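Local coordinates for protein putative enoyl-CoA hydratase/isomerase (Bordetella parapertussis, PDB 3ISA) that probably acts on acyl-CoA thioesters as an enoyl-CoA hydratase or isomerase of the crotonase superfamily, its exact substrate being unknown, at residues D[135-140]-D[238-243]; D[142-147]-D[158-163]; D[164-167]-D[173-176]. All coordinates share one frame; numbering follows the deposited sequence.

In the fold
Along the chain, contact 1 encloses the other two: its 135-140 part follows strand 130-132, its 238-243 part lies on helix 233-241 and the residues that follow, near the C-terminus, and contacts 2 and 3 come in series between them. Contact 2 pairs helices 144-151 and 153-161; strand 165-167 follows directly and opens contact 3. The centres of contacts 2 and 3 are about 11 Å apart, and they share a phenylalanine and isoleucine core, F147 meeting F176 and I159 meeting I174. Contact 1, about 14 Å from contact 2 between centres, joins it through L136 on L160 and K137 on A163. Contacts 1 and 2 both touch the second subunit, so this region lies at a subunit interface.

Contact 1 (D[135-140]-D[238-243]); sequences GLKFGL and RDYLAQ
Y240 and F138 bring the C-terminal helix 233-241 against the turn that follows strand 130-132. The CB of Y240 sits against CB and CD2 of F138. With CG anti to the backbone N (chi1 162°), the tyrosine ring reaches over to the turn. Its CG lies 3.7 Å from F138 CD2, and its CD2 is closer still, 3.6 Å from that same F138 CD2. On the other side of the ring, CD1 meets K137 CB at 3.8 Å. Further out, CE2 comes 4.1 Å from F138 CE2. The ring planes are inclined at 42°, with centroids 5.4 Å apart. At the tip, OH hydrogen-bonds to a bound glycerol, probably from the crystallisation liquor.

The F138 ring has its own support: G135 O lies 3.5 Å above its plane, over the centre, while accepting hydrogen bonds from F138 N and L140 N, which come from opposite faces of its carbonyl plane. F233 and I237 also touch F138. K137 leads away and gives NZ to A199 O of the second subunit. This is packing of the C-terminal helix on the 3-10 segment 135-137 and the residue after it, in a crotonase-type fold.

Contact 2 (D[142-147]-D[158-163]); sequences LGTRRF and SILGSA
F147 and L160 meet between two consecutive helices, 144-151 and 153-161, of the crotonase-type fold, whose short segments here run roughly antiparallel. The two side chains lie alongside each other, pointing opposite ways, each coming from its own helix. A chi1 of -175° extends the F147 ring away from its own backbone N and across to the second helix. There its CD2 lies beside L160, 3.9 Å from CD1, with CG and CD2 of the same leucine at similar range, so the branch point and both methyls of L160 line this part of the ring.

I159 is turned differently. It crosses F147 at about a right angle, and its CD1 comes in at the ring edge, near the plane, while CB and CG2 stand by CE2. The phenylalanine is therefore met by two neighbouring residues of one helix, obliquely by L160 and edge-on by I159. On its far side F147 also meets the ring of F176 edge-to-face. Just past these two residues, helix 153-161 ends in a Schellman motif at A163, with R164 N bonded to I159 O and A163 N to L160 O.

T144, in the first turn after the N-cap G143, lies slantwise to L160. Its methyl, not its hydroxyl, makes the contact, and L208 of the second subunit packs on the same threonine. The methyl contact itself is T144 CG2 to L160 CD1, 3.8 Å.

Contact 3 (D[164-167]-D[173-176]); sequences RAFD and RIGF
F166 points its edge at the face of F176, and this pair is the tight side of the contact. The rings are set at 72°, centroids 5.5 Å apart, in an offset edge-to-face pair. CE1 of F166 reaches CD2 of F176 at 3.6 Å, and CZ of F166 follows at 3.8 Å from that CD2. F166 takes the less common first torsion, with CG between the backbone N and the carbonyl carbon (chi1 60°), and this turns the ring off strand 165-167 toward the loop after helix 168-173. I174 approaches the same corner more loosely, its CD1 4.4 Å from F166 CE1. F131 meets both rings, and I159 adds to the packing on F166.

The other side is polar and wet. D167 and R173 do not touch; D167 OD1 and R173 NH2 stay 4.8 Å apart. In one of the two conformers of R173 a water accepts from NH2 and donates to D167 OD1, but with a second conformer deposited this bridge is doubtful. D167 is also the N-cap of helix 168-173, its OD1 taking the backbone N of E170. That helix ends in a Schellman motif at G175.

The aromatic edge thus fastens the strand to the loop by apolar packing, while any attraction between the opposite charges of D167 and R173 is probably weak, since they are separated and R173 takes two conformers at the surface.

Contact 1 (D[135-140]-D[238-243])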
loop_
_atom_site.group_PDB
_atom_site.type_symbol
_atom_site.label_atom_id
_atom_site.label_comp_id
_atom_site.label_asym_id
_atom_site.label_seq_id
_atom_site.Cartn_x
_atom_site.Cartn_y
_atom_site.Cartn_z
ATOM N N GLY D 135 -29.388 -2.358 0.358
ATOM C CA GLY D 135 -28.940 -2.828 1.675
ATOM C C GLY D 135 -28.425 -1.781 2.648
ATOM O O GLY D 135 -28.536 -1.957 3.877
ATOM N N LEU D 136 -27.868 -0.695 2.117
ATOM C CA LEU D 136 -27.450 0.429 2.946
ATOM C C LEU D 136 -28.614 1.034 3.755
ATOM O O LEU D 136 -28.386 1.592 4.816
ATOM C CB LEU D 136 -26.731 1.507 2.119
ATOM C CG LEU D 136 -25.356 1.097 1.541
ATOM C CD1 LEU D 136 -24.958 2.017 0.398
ATOM C CD2 LEU D 136 -24.275 1.124 2.619
ATOM N N LYS D 137 -29.849 0.881 3.269
ATOM C CA LYS D 137 -31.046 1.272 4.030
ATOM C C LYS D 137 -31.174 0.530 5.352
ATOM O O LYS D 137 -31.830 1.007 6.268
ATOM C CB LYS D 137 -32.317 1.032 3.226
ATOM C CG LYS D 137 -32.540 2.005 2.089
ATOM C CD LYS D 137 -33.027 3.349 2.613
ATOM C CE LYS D 137 -33.431 4.292 1.494
ATOM N NZ LYS D 137 -33.924 5.580 2.072
ATOM N N PHE D 138 -30.575 -0.651 5.452
ATOM C CA PHE D 138 -30.514 -1.313 6.749
ATOM C C PHE D 138 -29.078 -1.495 7.222
ATOM O O PHE D 138 -28.792 -2.363 8.047
ATOM C CB PHE D 138 -31.343 -2.618 6.815
ATOM C CG PHE D 138 -31.003 -3.650 5.757
ATOM C CD1 PHE D 138 -30.054 -4.652 6.007
ATOM C CD2 PHE D 138 -31.687 -3.669 4.538
ATOM C CE1 PHE D 138 -29.770 -5.622 5.041
ATOM C CE2 PHE D 138 -31.408 -4.636 3.572
ATOM C CZ PHE D 138 -30.443 -5.608 3.821
ATOM N N GLY D 139 -28.187 -0.665 6.673
ATOM C CA GLY D 139 -26.814 -0.551 7.164
ATOM C C GLY D 139 -25.840 -1.554 6.559
ATOM O O GLY D 139 -24.673 -1.569 6.928
ATOM N N LEU D 140 -26.315 -2.387 5.630
ATOM C CA LEU D 140 -25.471 -3.414 5.000
ATOM C C LEU D 140 -24.458 -2.834 3.998
ATOM O O LEU D 140 -24.836 -2.079 3.100
ATOM C CB LEU D 140 -26.342 -4.458 4.295
ATOM C CG LEU D 140 -25.563 -5.651 3.731
ATOM C CD1 LEU D 140 -25.076 -6.550 4.865
ATOM C CD2 LEU D 140 -26.418 -6.413 2.731
ATOM N N ARG D 238 -36.008 -5.513 9.678
ATOM C CA ARG D 238 -37.449 -5.405 9.947
ATOM C C ARG D 238 -38.006 -4.044 9.533
ATOM O O ARG D 238 -39.001 -3.976 8.802
ATOM C CB ARG D 238 -37.729 -5.697 11.425
ATOM C CG ARG D 238 -39.211 -5.912 11.789
ATOM C CD ARG D 238 -39.358 -6.213 13.276
ATOM N NE ARG D 238 -38.621 -7.417 13.656
ATOM C CZ ARG D 238 -37.615 -7.452 14.530
ATOM N NH1 ARG D 238 -37.219 -6.346 15.153
ATOM N NH2 ARG D 238 -37.015 -8.605 14.794
ATOM N N ASP D 239 -37.329 -2.974 9.958
ATOM C CA ASP D 239 -37.705 -1.601 9.616
ATOM C C ASP D 239 -37.719 -1.354 8.115
ATOM O O ASP D 239 -38.640 -0.713 7.601
ATOM C CB ASP D 239 -36.762 -0.589 10.275
ATOM C CG ASP D 239 -36.959 -0.490 11.784
ATOM O OD1 ASP D 239 -37.958 -1.031 12.306
ATOM O OD2 ASP D 239 -36.104 0.135 12.453
ATOM N N TYR D 240 -36.698 -1.868 7.425
ATOM C CA TYR D 240 -36.583 -1.718 5.977
ATOM C C TYR D 240 -37.690 -2.492 5.236
ATOM O O TYR D 240 -38.284 -1.972 4.285
ATOM C CB TYR D 240 -35.185 -2.146 5.477
ATOM C CG TYR D 240 -35.171 -2.411 3.988
ATOM C CD1 TYR D 240 -35.245 -1.356 3.068
ATOM C CD2 TYR D 240 -35.130 -3.718 3.497
ATOM C CE1 TYR D 240 -35.275 -1.606 1.693
ATOM C CE2 TYR D 240 -35.149 -3.974 2.135
ATOM C CZ TYR D 240 -35.224 -2.919 1.241
ATOM O OH TYR D 240 -35.244 -3.194 -0.107
ATOM N N LEU D 241 -37.955 -3.724 5.674
ATOM C CA LEU D 241 -38.942 -4.586 5.013
ATOM C C LEU D 241 -40.380 -4.084 5.188
ATOM O O LEU D 241 -41.268 -4.444 4.405
ATOM C CB LEU D 241 -38.818 -6.040 5.483
ATOM C CG LEU D 241 -37.575 -6.828 5.041
ATOM C CD1 LEU D 241 -37.587 -8.193 5.693
ATOM C CD2 LEU D 241 -37.495 -6.967 3.522
ATOM N N ALA D 242 -40.585 -3.249 6.208
ATOM C CA ALA D 242 -41.878 -2.624 6.486
ATOM C C ALA D 242 -42.125 -1.358 5.658
ATOM O O ALA D 242 -43.268 -0.912 5.539
ATOM C CB ALA D 242 -42.006 -2.325 7.973
ATOM N N GLN D 243 -41.071 -0.808 5.071
ATOM C CA GLN D 243 -41.082 0.316 4.131
ATOM C C GLN D 243 -41.702 0.083 2.744
ATOM O O GLN D 243 -41.497 -0.956 2.127
ATOM C CB GLN D 243 -39.660 0.717 3.831
ATOM C CG GLN D 243 -38.946 1.513 4.862
ATOM C CD GLN D 243 -39.842 2.039 5.910
ATOM O OE1 GLN D 243 -40.391 3.118 5.754
ATOM N NE2 GLN D 243 -40.022 1.283 6.996
#

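Contact 2 (D[142-147]-D[158-163])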
loop_
_atom_site.group_PDB
_atom_site.type_symbol
_atom_site.label_atom_id
_atom_site.label_comp_id
_atom_site.label_asym_id
_atom_site.label_seq_id
_atom_site.Cartn_x
_atom_site.Cartn_y
_atom_site.Cartn_z
ATOM N N LEU D 142 -22.276 -4.180 1.280
ATOM C CA LEU D 142 -22.007 -5.386 0.478
ATOM C C LEU D 142 -21.801 -5.027 -0.994
ATOM O O LEU D 142 -22.680 -4.408 -1.620
ATOM C CB LEU D 142 -23.180 -6.384 0.597
ATOM C CG LEU D 142 -23.087 -7.657 -0.257
ATOM C CD1 LEU D 142 -21.952 -8.532 0.276
ATOM C CD2 LEU D 142 -24.422 -8.425 -0.279
ATOM N N GLY D 143 -20.657 -5.430 -1.548
ATOM C CA GLY D 143 -20.367 -5.221 -2.978
ATOM C C GLY D 143 -20.002 -3.793 -3.337
ATOM O O GLY D 143 -19.834 -3.459 -4.522
ATOM N N THR D 144 -19.848 -2.952 -2.317
ATOM C CA THR D 144 -19.766 -1.503 -2.505
ATOM C C THR D 144 -18.577 -1.072 -3.368
ATOM O O THR D 144 -18.750 -0.371 -4.377
ATOM C CB THR D 144 -19.789 -0.762 -1.124
ATOM O OG1 THR D 144 -20.899 -1.230 -0.330
ATOM C CG2 THR D 144 -19.870 0.756 -1.342
ATOM N N ARG D 145 -17.373 -1.505 -2.990
ATOM C CA ARG D 145 -16.165 -1.125 -3.719
ATOM C C ARG D 145 -16.098 -1.744 -5.105
ATOM O O ARG D 145 -15.612 -1.099 -6.041
ATOM C CB ARG D 145 -14.915 -1.522 -2.939
ATOM C CG ARG D 145 -14.708 -0.699 -1.667
ATOM C CD ARG D 145 -13.283 -0.881 -1.179
ATOM N NE ARG D 145 -13.049 -0.220 0.109
ATOM C CZ ARG D 145 -13.345 -0.736 1.296
ATOM N NH1 ARG D 145 -13.933 -1.943 1.390
ATOM N NH2 ARG D 145 -13.067 -0.030 2.390
ATOM N N ARG D 146 -16.580 -2.985 -5.237
ATOM C CA ARG D 146 -16.643 -3.630 -6.564
ATOM C C ARG D 146 -17.574 -2.885 -7.494
ATOM O O ARG D 146 -17.250 -2.692 -8.682
ATOM C CB ARG D 146 -17.017 -5.116 -6.482
ATOM C CG ARG D 146 -15.837 -6.016 -6.011
ATOM C CD ARG D 146 -16.167 -7.547 -6.069
ATOM N NE ARG D 146 -17.389 -7.841 -5.317
ATOM C CZ ARG D 146 -17.449 -8.113 -4.012
ATOM N NH1 ARG D 146 -16.348 -8.212 -3.268
ATOM N NH2 ARG D 146 -18.629 -8.325 -3.454
ATOM N N PHE D 147 -18.712 -2.442 -6.974
ATOM C CA PHE D 147 -19.613 -1.654 -7.804
ATOM C C PHE D 147 -18.968 -0.314 -8.188
ATOM O O PHE D 147 -19.018 0.083 -9.355
ATOM C CB PHE D 147 -20.970 -1.486 -7.134
ATOM C CG PHE D 147 -21.992 -0.783 -7.992
ATOM C CD1 PHE D 147 -22.488 -1.385 -9.146
ATOM C CD2 PHE D 147 -22.469 0.480 -7.625
ATOM C CE1 PHE D 147 -23.440 -0.728 -9.936
ATOM C CE2 PHE D 147 -23.418 1.135 -8.388
ATOM C CZ PHE D 147 -23.903 0.536 -9.545
ATOM N N SER D 158 -24.205 8.057 -6.269
ATOM C CA SER D 158 -25.551 8.372 -6.760
ATOM C C SER D 158 -26.509 7.201 -6.539
ATOM O O SER D 158 -27.593 7.360 -5.963
ATOM C CB SER D 158 -25.505 8.733 -8.245
ATOM O OG SER D 158 -26.799 9.033 -8.748
ATOM N N ILE D 159 -26.095 6.013 -6.972
ATOM C CA ILE D 159 -26.961 4.844 -6.887
ATOM C C ILE D 159 -27.055 4.236 -5.486
ATOM O O ILE D 159 -28.156 3.980 -4.991
ATOM C CB ILE D 159 -26.582 3.790 -7.960
ATOM C CG1 ILE D 159 -26.828 4.380 -9.357
ATOM C CG2 ILE D 159 -27.340 2.474 -7.744
ATOM C CD1 ILE D 159 -26.062 3.662 -10.473
ATOM N N LEU D 160 -25.912 3.992 -4.855
ATOM C CA LEU D 160 -25.928 3.345 -3.546
ATOM C C LEU D 160 -26.397 4.287 -2.439
ATOM O O LEU D 160 -27.150 3.872 -1.556
ATOM C CB LEU D 160 -24.556 2.749 -3.213
ATOM C CG LEU D 160 -24.006 1.767 -4.264
ATOM C CD1 LEU D 160 -22.607 1.319 -3.859
ATOM C CD2 LEU D 160 -24.949 0.575 -4.505
ATOM N N GLY D 161 -25.967 5.545 -2.515
ATOM C CA GLY D 161 -26.294 6.589 -1.519
ATOM C C GLY D 161 -27.771 6.834 -1.259
ATOM O O GLY D 161 -28.154 7.206 -0.143
ATOM N N SER D 162 -28.586 6.637 -2.292
ATOM C CA SER D 162 -30.035 6.773 -2.214
ATOM C C SER D 162 -30.712 5.416 -2.328
ATOM O O SER D 162 -31.951 5.337 -2.444
ATOM C CB SER D 162 -30.536 7.692 -3.327
ATOM O OG SER D 162 -30.112 9.027 -3.106
ATOM N N ALA D 163 -29.883 4.363 -2.332
ATOM C CA ALA D 163 -30.300 2.958 -2.450
ATOM C C ALA D 163 -31.390 2.771 -3.486
ATOM O O ALA D 163 -32.416 2.168 -3.198
ATOM C CB ALA D 163 -30.748 2.424 -1.090
#

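Contact 3 (D[164-167]-D[173-176])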
loop_
_atom_site.group_PDB
_atom_site.type_symbol
_atom_site.label_atom_id
_atom_site.label_comp_id
_atom_site.label_asym_id
_atom_site.label_seq_id
_atom_site.Cartn_x
_atom_site.Cartn_y
_atom_site.Cartn_z
ATOM N N ARG D 164 -31.164 3.316 -4.680
ATOM C CA ARG D 164 -32.198 3.434 -5.705
ATOM C C ARG D 164 -32.087 2.403 -6.832
ATOM O O ARG D 164 -31.008 1.876 -7.104
ATOM C CB ARG D 164 -32.203 4.855 -6.301
ATOM C CG ARG D 164 -30.917 5.276 -7.017
ATOM C CD ARG D 164 -31.170 6.518 -7.849
ATOM N NE ARG D 164 -29.980 7.010 -8.547
ATOM C CZ ARG D 164 -29.620 6.667 -9.785
ATOM N NH1 ARG D 164 -30.331 5.791 -10.493
ATOM N NH2 ARG D 164 -28.529 7.199 -10.316
ATOM N N ALA D 165 -33.210 2.141 -7.495
ATOM C CA ALA D 165 -33.218 1.273 -8.658
ATOM C C ALA D 165 -32.591 1.937 -9.892
ATOM O O ALA D 165 -32.562 3.166 -9.994
ATOM C CB ALA D 165 -34.630 0.804 -8.957
ATOM N N PHE D 166 -32.067 1.113 -10.804
ATOM C CA PHE D 166 -31.669 1.538 -12.151
ATOM C C PHE D 166 -31.995 0.479 -13.203
ATOM O O PHE D 166 -31.945 -0.728 -12.931
ATOM C CB PHE D 166 -30.197 1.980 -12.229
ATOM C CG PHE D 166 -29.190 0.911 -11.850
ATOM C CD1 PHE D 166 -28.459 0.239 -12.838
ATOM C CD2 PHE D 166 -28.933 0.615 -10.512
ATOM C CE1 PHE D 166 -27.513 -0.737 -12.498
ATOM C CE2 PHE D 166 -27.992 -0.362 -10.160
ATOM C CZ PHE D 166 -27.278 -1.030 -11.160
ATOM N N ASP D 167 -32.343 0.944 -14.402
ATOM C CA ASP D 167 -32.783 0.068 -15.481
ATOM C C ASP D 167 -31.661 -0.297 -16.444
ATOM O O ASP D 167 -30.530 0.186 -16.309
ATOM C CB ASP D 167 -33.994 0.676 -16.227
ATOM C CG ASP D 167 -33.617 1.825 -17.191
ATOM O OD1 ASP D 167 -32.514 2.407 -17.103
ATOM O OD2 ASP D 167 -34.459 2.158 -18.055
ATOM N N ARG D 173 -25.330 2.725 -19.969
ATOM C CA ARG D 173 -24.659 4.023 -19.961
ATOM C C ARG D 173 -23.476 4.084 -18.992
ATOM O O ARG D 173 -22.395 4.538 -19.372
ATOM C CB ARG D 173 -25.662 5.138 -19.668
ATOM C CG ARG D 173 -26.311 5.728 -20.921
ATOM C CD ARG D 173 -27.776 6.111 -20.706
ATOM N NE ARG D 173 -28.052 6.646 -19.372
ATOM C CZ ARG D 173 -29.237 6.576 -18.769
ATOM N NH1 ARG D 173 -29.398 7.074 -17.552
ATOM N NH2 ARG D 173 -30.262 5.988 -19.377
ATOM N N ILE D 174 -23.671 3.600 -17.770
ATOM C CA ILE D 174 -22.642 3.660 -16.736
ATOM C C ILE D 174 -21.595 2.531 -16.825
ATOM O O ILE D 174 -20.657 2.485 -16.019
ATOM C CB ILE D 174 -23.282 3.742 -15.326
ATOM C CG1 ILE D 174 -23.977 2.421 -14.967
ATOM C CG2 ILE D 174 -24.267 4.919 -15.266
ATOM C CD1 ILE D 174 -24.721 2.438 -13.632
ATOM N N GLY D 175 -21.754 1.636 -17.805
ATOM C CA GLY D 175 -20.803 0.543 -18.029
ATOM C C GLY D 175 -21.008 -0.660 -17.115
ATOM O O GLY D 175 -20.129 -1.524 -17.012
ATOM N N PHE D 176 -22.172 -0.724 -16.470
ATOM C CA PHE D 176 -22.528 -1.869 -15.635
ATOM C C PHE D 176 -22.843 -3.113 -16.487
ATOM O O PHE D 176 -22.618 -4.240 -16.051
ATOM C CB PHE D 176 -23.665 -1.522 -14.658
ATOM C CG PHE D 176 -23.885 -2.566 -13.581
ATOM C CD1 PHE D 176 -22.858 -2.908 -12.699
ATOM C CD2 PHE D 176 -25.108 -3.202 -13.452
ATOM C CE1 PHE D 176 -23.058 -3.885 -11.710
ATOM C CE2 PHE D 176 -25.319 -4.184 -12.471
ATOM C CZ PHE D 176 -24.290 -4.525 -11.599
HETATM O O HOH W 1 -32.142 5.409 -17.443
#